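PDB 6IYR: type I modular polyketide synthase, which probably loads a malonyl-type extender unit from its coenzyme A thioester onto the synthase, through the acyltransferase domain of module 8 in salinomycin assembly. Local coordinates for residues 60-65 against 101-105. Residues are numbered along the deposited sequence; the frame is centred on the assembly and turned at random.
Sequences LAEFTR and LTALD
L60 meets L104 obliquely, its CB 4.1 Å from CD2 of the other leucine, and so begins a pairing of two helices that illustrates how apolar packing can be bordered by a charge pair. One residue on, A61 aims its methyl at the partner helix; this short side chain sits where the two backbones are nearest, with CA atoms of A61 and L104 5.7 Å apart. Its CB lies 4.0 Å from CB of L104, while CD1 of L104 rests against the backbone of A61. T64, a turn later, makes a loose contact, CG2 to CD1 of L104 at 4.2 Å, but its side-chain rotation is uncertain because the hydroxyl is modelled too near L101. R65 closes the row. Its chain runs extended from CG to NE, carrying NH2 to within 2.8 Å of OD1 of D105 in a salt bridge. OD1 approaches the guanidinium obliquely, the two planes are tilted by 41°, and the A61 methyl lies over one guanidinium face, toward its rim. W43 of strand 41-47 touches L60, T64 and L104, and V92 of strand 88-94 also touches L104. Helices 50-65 and 97-108 thus run nearly antiparallel here, at 156° with axes 9.4 Å apart, packed against strands of a small subdomain far from the chain centre, consistent with the alpha/beta ketosynthase-to-acyltransferase linker of modular synthases.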
loop_
_atom_site.group_PDB
_atom_site.type_symbol
_atom_site.label_atom_id
_atom_site.label_comp_id
_atom_site.label_asym_id
_atom_site.label_seq_id
_atom_site.Cartn_x
_atom_site.Cartn_y
_atom_site.Cartn_z
ATOM N N LEU A 60 -19.602 -26.620 -9.029
ATOM C CA LEU A 60 -18.840 -26.055 -10.117
ATOM C C LEU A 60 -17.817 -27.050 -10.589
ATOM O O LEU A 60 -17.629 -27.215 -11.756
ATOM C CB LEU A 60 -18.162 -24.759 -9.708
ATOM C CG LEU A 60 -18.684 -23.493 -10.362
ATOM C CD1 LEU A 60 -17.794 -22.332 -9.962
ATOM C CD2 LEU A 60 -18.684 -23.646 -11.868
ATOM N N ALA A 61 -17.188 -27.737 -9.651
ATOM C CA ALA A 61 -16.194 -28.735 -9.964
ATOM C C ALA A 61 -16.821 -29.875 -10.755
ATOM O O ALA A 61 -16.243 -30.357 -11.695
ATOM C CB ALA A 61 -15.547 -29.247 -8.702
ATOM N N GLU A 62 -18.029 -30.277 -10.387
ATOM C CA GLU A 62 -18.715 -31.340 -11.094
ATOM C C GLU A 62 -18.967 -30.921 -12.535
ATOM O O GLU A 62 -18.755 -31.684 -13.454
ATOM C CB GLU A 62 -20.018 -31.702 -10.383
ATOM C CG GLU A 62 -19.808 -32.481 -9.102
ATOM C CD GLU A 62 -21.019 -32.484 -8.195
ATOM O OE1 GLU A 62 -20.857 -32.785 -7.005
ATOM O OE2 GLU A 62 -22.124 -32.185 -8.666
ATOM N N PHE A 63 -19.380 -29.682 -12.725
ATOM C CA PHE A 63 -19.615 -29.183 -14.049
ATOM C C PHE A 63 -18.357 -29.158 -14.913
ATOM O O PHE A 63 -18.410 -29.541 -16.066
ATOM C CB PHE A 63 -20.203 -27.783 -13.962
ATOM C CG PHE A 63 -20.100 -27.018 -15.230
ATOM C CD1 PHE A 63 -21.084 -27.112 -16.181
ATOM C CD2 PHE A 63 -19.010 -26.219 -15.477
ATOM C CE1 PHE A 63 -20.998 -26.415 -17.357
ATOM C CE2 PHE A 63 -18.913 -25.516 -16.651
ATOM C CZ PHE A 63 -19.908 -25.617 -17.595
ATOM N N THR A 64 -17.233 -28.703 -14.370
ATOM C CA THR A 64 -16.006 -28.659 -15.160
ATOM C C THR A 64 -15.436 -30.032 -15.463
ATOM O O THR A 64 -14.813 -30.234 -16.472
ATOM C CB THR A 64 -14.931 -27.609 -14.752
ATOM O OG1 THR A 64 -13.883 -28.206 -14.013
ATOM C CG2 THR A 64 -15.493 -26.467 -14.013
ATOM N N ARG A 65 -15.685 -30.978 -14.578
ATOM C CA ARG A 65 -15.215 -32.334 -14.767
ATOM C C ARG A 65 -15.801 -32.948 -16.036
ATOM O O ARG A 65 -15.120 -33.658 -16.730
ATOM C CB ARG A 65 -15.588 -33.201 -13.577
ATOM C CG ARG A 65 -14.678 -33.078 -12.379
ATOM C CD ARG A 65 -15.215 -33.917 -11.246
ATOM N NE ARG A 65 -14.547 -33.637 -9.997
ATOM C CZ ARG A 65 -15.174 -33.433 -8.854
ATOM N NH1 ARG A 65 -16.485 -33.513 -8.801
ATOM N NH2 ARG A 65 -14.482 -33.178 -7.761
ATOM N N LEU A 101 -9.977 -27.096 -11.978
ATOM C CA LEU A 101 -10.329 -28.314 -11.250
ATOM C C LEU A 101 -9.544 -28.415 -9.953
ATOM O O LEU A 101 -10.100 -28.710 -8.896
ATOM C CB LEU A 101 -10.077 -29.547 -12.145
ATOM C CG LEU A 101 -11.229 -30.440 -12.643
ATOM C CD1 LEU A 101 -12.591 -29.785 -12.664
ATOM C CD2 LEU A 101 -10.893 -31.028 -14.016
ATOM N N THR A 102 -8.224 -28.276 -10.035
ATOM C CA THR A 102 -7.383 -28.343 -8.870
ATOM C C THR A 102 -7.802 -27.307 -7.835
ATOM O O THR A 102 -7.851 -27.595 -6.643
ATOM C CB THR A 102 -5.931 -28.097 -9.264
ATOM O OG1 THR A 102 -5.563 -29.051 -10.260
ATOM C CG2 THR A 102 -5.006 -28.184 -8.067
ATOM N N ALA A 103 -8.110 -26.099 -8.289
ATOM C CA ALA A 103 -8.460 -25.022 -7.350
ATOM C C ALA A 103 -9.849 -25.244 -6.733
ATOM O O ALA A 103 -10.001 -25.177 -5.520
ATOM C CB ALA A 103 -8.406 -23.684 -8.067
ATOM N N LEU A 104 -10.819 -25.676 -7.534
ATOM C CA LEU A 104 -12.152 -25.925 -6.998
ATOM C C LEU A 104 -12.226 -27.105 -6.026
ATOM O O LEU A 104 -13.049 -27.136 -5.126
ATOM C CB LEU A 104 -13.150 -26.136 -8.112
ATOM C CG LEU A 104 -13.463 -24.889 -8.932
ATOM C CD1 LEU A 104 -14.039 -25.265 -10.284
ATOM C CD2 LEU A 104 -14.405 -23.975 -8.186
ATOM N N ASP A 105 -11.430 -28.122 -6.258
ATOM C CA ASP A 105 -11.468 -29.266 -5.385
ATOM C C ASP A 105 -10.905 -28.846 -4.028
ATOM O O ASP A 105 -11.422 -29.252 -2.983
ATOM C CB ASP A 105 -10.646 -30.402 -5.975
ATOM C CG ASP A 105 -11.458 -31.285 -6.951
ATOM O OD1 ASP A 105 -12.689 -31.114 -7.092
ATOM O OD2 ASP A 105 -10.856 -32.193 -7.538
#